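Local atomic coordinates of cytochrome CH (Methylobacterium extorquens, PDB entry 1QN2), a protein that carries electrons through a covalently bound heme c, probably passing them along the respiratory chain of this methylotrophic bacterium. Residues G24-G38 against Y44-W57. Sequence-based numbering, arbitrary orientation.
With HEC (heme c), chain D.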
# COMPACT_ATOMS: atom_id res chain seq x y z
N GLY A 24 12.64 2.63 3.43
CA GLY A 24 13.12 2.16 4.72
C GLY A 24 12.84 0.66 4.72
O GLY A 24 13.18 -0.03 3.75
N VAL A 25 12.21 0.16 5.77
CA VAL A 25 11.91 -1.30 5.75
C VAL A 25 11.05 -1.57 4.49
O VAL A 25 11.24 -2.56 3.81
CB VAL A 25 11.06 -1.68 6.98
CG1 VAL A 25 10.39 -3.03 6.75
CG2 VAL A 25 11.85 -1.63 8.26
N GLY A 26 10.14 -0.64 4.27
CA GLY A 26 9.23 -0.67 3.14
C GLY A 26 9.53 0.46 2.17
O GLY A 26 10.26 1.40 2.49
N PRO A 27 8.98 0.39 0.96
CA PRO A 27 9.30 1.45 -0.01
C PRO A 27 8.54 2.74 0.27
O PRO A 27 7.57 2.73 1.03
CB PRO A 27 8.78 0.85 -1.33
CG PRO A 27 7.54 0.11 -0.86
CD PRO A 27 8.04 -0.60 0.40
N THR A 28 8.99 3.82 -0.35
CA THR A 28 8.26 5.10 -0.15
C THR A 28 6.91 4.94 -0.91
O THR A 28 6.93 4.27 -1.95
CB THR A 28 9.02 6.26 -0.82
OG1 THR A 28 8.17 7.42 -0.88
CG2 THR A 28 9.44 5.88 -2.23
N LEU A 29 5.84 5.50 -0.38
CA LEU A 29 4.52 5.39 -1.01
C LEU A 29 4.19 6.61 -1.83
O LEU A 29 3.04 6.81 -2.26
CB LEU A 29 3.45 5.16 0.07
CG LEU A 29 3.65 3.82 0.79
CD1 LEU A 29 2.53 3.50 1.74
CD2 LEU A 29 3.88 2.71 -0.24
N LYS A 30 5.18 7.46 -2.09
CA LYS A 30 4.88 8.65 -2.89
C LYS A 30 4.40 8.26 -4.28
O LYS A 30 5.06 7.50 -4.98
CB LYS A 30 6.10 9.56 -2.98
CG LYS A 30 5.91 10.84 -3.79
CD LYS A 30 7.21 11.63 -3.81
CE LYS A 30 7.17 12.77 -4.81
NZ LYS A 30 8.54 13.20 -5.22
N GLY A 31 3.23 8.78 -4.65
CA GLY A 31 2.66 8.50 -5.95
C GLY A 31 2.35 7.05 -6.23
O GLY A 31 2.38 6.59 -7.37
N VAL A 32 2.05 6.29 -5.17
CA VAL A 32 1.75 4.88 -5.35
C VAL A 32 0.39 4.63 -5.96
O VAL A 32 0.17 3.61 -6.62
CB VAL A 32 1.87 4.11 -4.02
CG1 VAL A 32 0.73 4.52 -3.08
CG2 VAL A 32 1.86 2.61 -4.34
N VAL A 33 -0.58 5.54 -5.78
CA VAL A 33 -1.89 5.29 -6.35
C VAL A 33 -1.91 5.36 -7.86
O VAL A 33 -1.62 6.39 -8.46
CB VAL A 33 -2.98 6.17 -5.74
CG1 VAL A 33 -4.34 5.70 -6.22
CG2 VAL A 33 -2.90 6.01 -4.21
N GLY A 34 -2.28 4.25 -8.49
CA GLY A 34 -2.34 4.20 -9.94
C GLY A 34 -1.01 3.80 -10.54
O GLY A 34 -0.86 3.72 -11.76
N ALA A 35 -0.02 3.53 -9.69
CA ALA A 35 1.28 3.13 -10.23
C ALA A 35 1.36 1.62 -10.41
O ALA A 35 0.55 0.87 -9.86
CB ALA A 35 2.39 3.61 -9.31
N LYS A 36 2.35 1.17 -11.18
CA LYS A 36 2.51 -0.29 -11.38
C LYS A 36 3.18 -0.86 -10.12
O LYS A 36 4.14 -0.26 -9.64
CB LYS A 36 3.42 -0.52 -12.59
CG LYS A 36 3.06 -1.75 -13.41
CD LYS A 36 3.76 -2.99 -12.88
CE LYS A 36 4.51 -3.72 -13.99
NZ LYS A 36 5.96 -3.37 -14.00
N ALA A 37 2.69 -1.97 -9.58
CA ALA A 37 3.27 -2.53 -8.37
C ALA A 37 4.65 -3.11 -8.56
O ALA A 37 4.99 -3.69 -9.59
CB ALA A 37 2.33 -3.51 -7.71
N GLY A 38 5.47 -2.94 -7.52
CA GLY A 38 6.82 -3.41 -7.44
C GLY A 38 7.79 -2.97 -8.51
O GLY A 38 8.75 -3.69 -8.81
N TYR A 44 13.50 0.48 -4.98
CA TYR A 44 13.41 -0.35 -3.74
C TYR A 44 13.52 -1.82 -4.17
O TYR A 44 13.11 -2.11 -5.30
CB TYR A 44 12.04 -0.10 -3.10
CG TYR A 44 11.75 -0.98 -1.91
CD1 TYR A 44 12.21 -0.65 -0.64
CD2 TYR A 44 11.07 -2.18 -2.07
CE1 TYR A 44 11.96 -1.47 0.44
CE2 TYR A 44 10.82 -3.00 -1.00
CZ TYR A 44 11.26 -2.65 0.25
OH TYR A 44 11.03 -3.47 1.33
N ALA A 45 14.05 -2.69 -3.33
CA ALA A 45 14.20 -4.11 -3.66
C ALA A 45 12.93 -4.89 -3.34
O ALA A 45 12.80 -5.43 -2.25
CB ALA A 45 15.37 -4.69 -2.86
N PHE A 46 12.00 -4.93 -4.30
CA PHE A 46 10.75 -5.65 -4.10
C PHE A 46 10.94 -7.16 -4.22
O PHE A 46 11.87 -7.66 -4.83
CB PHE A 46 9.72 -5.19 -5.15
CG PHE A 46 9.27 -3.77 -4.97
CD1 PHE A 46 8.31 -3.45 -4.03
CD2 PHE A 46 9.78 -2.77 -5.79
CE1 PHE A 46 7.86 -2.15 -3.88
CE2 PHE A 46 9.34 -1.46 -5.65
CZ PHE A 46 8.39 -1.15 -4.69
N SER A 47 10.00 -7.89 -3.62
CA SER A 47 10.06 -9.37 -3.69
C SER A 47 9.77 -9.79 -5.14
O SER A 47 9.23 -9.01 -5.92
CB SER A 47 8.89 -9.90 -2.81
OG SER A 47 7.66 -9.61 -3.46
N ASP A 48 10.10 -11.03 -5.51
CA ASP A 48 9.80 -11.42 -6.90
C ASP A 48 8.29 -11.46 -7.11
O ASP A 48 7.77 -11.13 -8.17
CB ASP A 48 10.38 -12.82 -7.15
CG ASP A 48 11.70 -12.76 -7.89
OD1 ASP A 48 11.74 -12.22 -9.01
OD2 ASP A 48 12.70 -13.27 -7.34
N ALA A 49 7.59 -11.87 -6.05
CA ALA A 49 6.14 -11.97 -6.09
C ALA A 49 5.47 -10.67 -6.46
O ALA A 49 4.63 -10.60 -7.36
CB ALA A 49 5.60 -12.53 -4.79
N LEU A 50 5.82 -9.58 -5.77
CA LEU A 50 5.16 -8.31 -6.12
C LEU A 50 5.59 -7.82 -7.48
O LEU A 50 4.79 -7.38 -8.32
CB LEU A 50 5.48 -7.26 -5.04
CG LEU A 50 4.55 -6.03 -5.16
CD1 LEU A 50 3.10 -6.49 -5.11
CD2 LEU A 50 4.79 -5.11 -3.95
N LYS A 51 6.90 -7.83 -7.74
CA LYS A 51 7.34 -7.34 -9.03
C LYS A 51 6.78 -8.08 -10.21
O LYS A 51 6.55 -7.50 -11.28
CB LYS A 51 8.83 -7.14 -9.09
CG LYS A 51 9.71 -8.16 -9.73
CD LYS A 51 11.16 -7.67 -9.75
CE LYS A 51 11.53 -7.12 -8.38
NZ LYS A 51 11.73 -5.64 -8.41
N LYS A 52 6.50 -9.38 -10.09
CA LYS A 52 5.95 -10.12 -11.22
C LYS A 52 4.43 -10.16 -11.20
O LYS A 52 3.81 -10.73 -12.11
CB LYS A 52 6.50 -11.56 -11.21
CG LYS A 52 8.00 -11.68 -11.26
CD LYS A 52 8.54 -12.16 -12.59
CE LYS A 52 10.07 -12.11 -12.63
NZ LYS A 52 10.68 -13.18 -11.79
N SER A 53 3.81 -9.58 -10.18
CA SER A 53 2.36 -9.57 -10.06
C SER A 53 1.68 -8.93 -11.26
O SER A 53 0.58 -9.32 -11.62
CB SER A 53 1.95 -8.82 -8.78
OG SER A 53 2.22 -7.42 -8.96
N GLY A 54 2.33 -7.94 -11.87
CA GLY A 54 1.73 -7.26 -13.01
C GLY A 54 0.56 -6.38 -12.60
O GLY A 54 -0.19 -5.90 -13.45
N LEU A 55 0.37 -6.16 -11.30
CA LEU A 55 -0.75 -5.38 -10.82
C LEU A 55 -0.52 -3.87 -10.97
O LEU A 55 0.59 -3.36 -11.02
CB LEU A 55 -0.94 -5.66 -9.30
CG LEU A 55 -1.44 -7.02 -8.86
CD1 LEU A 55 -1.50 -7.13 -7.35
CD2 LEU A 55 -2.77 -7.41 -9.48
N THR A 56 -1.66 -3.18 -11.06
CA THR A 56 -1.72 -1.72 -11.12
C THR A 56 -2.45 -1.26 -9.84
O THR A 56 -3.55 -1.75 -9.58
CB THR A 56 -2.49 -1.19 -12.33
OG1 THR A 56 -1.68 -1.28 -13.51
CG2 THR A 56 -2.86 0.28 -12.11
N TRP A 57 -1.82 -0.39 -9.06
CA TRP A 57 -2.43 0.05 -7.83
C TRP A 57 -3.66 0.90 -7.97
O TRP A 57 -3.69 2.05 -7.51
CB TRP A 57 -1.42 0.65 -6.86
CG TRP A 57 -0.48 -0.37 -6.30
CD1 TRP A 57 0.88 -0.28 -6.21
CD2 TRP A 57 -0.83 -1.66 -5.76
NE1 TRP A 57 1.39 -1.41 -5.62
CE2 TRP A 57 0.37 -2.28 -5.36
CE3 TRP A 57 -2.03 -2.32 -5.54
CZ2 TRP A 57 0.40 -3.54 -4.75
CZ3 TRP A 57 -2.01 -3.58 -4.98
CH2 TRP A 57 -0.81 -4.17 -4.59
FE HEC D . 3.46 -1.92 3.09
CHA HEC D . 4.66 -2.71 -0.02
CHB HEC D . 0.98 -0.02 1.65
CHC HEC D . 1.86 -1.69 6.14
CHD HEC D . 6.16 -3.29 4.56
NA HEC D . 2.93 -1.42 1.14
C1A HEC D . 3.54 -1.89 0.00
C2A HEC D . 2.84 -1.39 -1.05
C3A HEC D . 1.81 -0.63 -0.59
C4A HEC D . 1.86 -0.65 0.78
CMA HEC D . 0.85 0.05 -1.56
CAA HEC D . 3.14 -1.62 -2.52
CBA HEC D . 4.03 -0.48 -3.02
CGA HEC D . 4.60 -0.69 -4.42
O1A HEC D . 4.09 -1.50 -5.23
O2A HEC D . 5.29 0.25 -4.90
NB HEC D . 1.75 -0.97 3.80
C1B HEC D . 0.91 -0.22 3.01
C2B HEC D . 0.05 0.42 3.87
C3B HEC D . 0.21 -0.11 5.13
C4B HEC D . 1.33 -0.94 5.09
CMB HEC D . -1.09 1.39 3.57
CAB HEC D . -0.64 0.16 6.21
CBB HEC D . -1.95 -0.32 6.23
NC HEC D . 3.92 -2.45 5.04
C1C HEC D . 3.15 -2.20 6.14
C2C HEC D . 3.93 -2.54 7.23
C3C HEC D . 5.16 -2.97 6.80
C4C HEC D . 5.13 -2.93 5.42
CMC HEC D . 3.70 -2.49 8.73
CAC HEC D . 6.22 -3.38 7.61
CBC HEC D . 6.09 -4.35 8.61
ND HEC D . 5.16 -2.84 2.37
C1D HEC D . 6.10 -3.37 3.19
C2D HEC D . 7.01 -4.01 2.37
C3D HEC D . 6.60 -3.83 1.09
C4D HEC D . 5.43 -3.12 1.06
CMD HEC D . 8.27 -4.79 2.66
CAD HEC D . 7.27 -4.41 -0.15
CBD HEC D . 6.44 -5.69 -0.38
CGD HEC D . 7.09 -6.65 -1.37
O1D HEC D . 6.55 -7.78 -1.51
O2D HEC D . 8.06 -6.31 -2.10
O HOH W 1 4.16 -5.76 -11.43
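Heme propionate oxygen O1A is gripped from both segments of this class I cytochrome c pocket: Trp57 NE1 donates to it over 2.7 Å and Gly38 N over 3.0 Å, both N-H groups pointing almost straight at the oxygen. The pair illustrates how a c-type fold meets the propionate charge with N-H donors from loops, which probably stabilises the ionised form. With CG anti to its carbonyl carbon (chi1 -69°), Trp57 puts O1A at the edge of the indole, in its plane, while Ala37 CB presses obliquely on the ring, 3.1 Å from NE1. Backbone bonds tie the main chain on either side of Thr56 to residues 34-37: Trp57 N donates to Ala35 O and Ala37 N to Leu55 O, the two flanking a single beta bridge between Lys36 and Thr56, while Gly34 N donates to Trp57 O. The other propionate is met by Ser47, whose N reaches O2D and whose OG reaches O1D; that hydroxyl also N-caps helix 48-53 by accepting from Leu50 N. Phe46 lies between Gly38 and Tyr44, with Gly38 CA in a CH-pi contact 3.4 Å from its ring centroid and Tyr44 CD2 over the opposite face. Pro27, whose O accepts from His18 ND1, sets CB over one face of Tyr44. At that ring's far end, Tyr44 OH donates to Val25 O over 2.7 Å, the hydroxyl tilted 17° from the carbonyl plane.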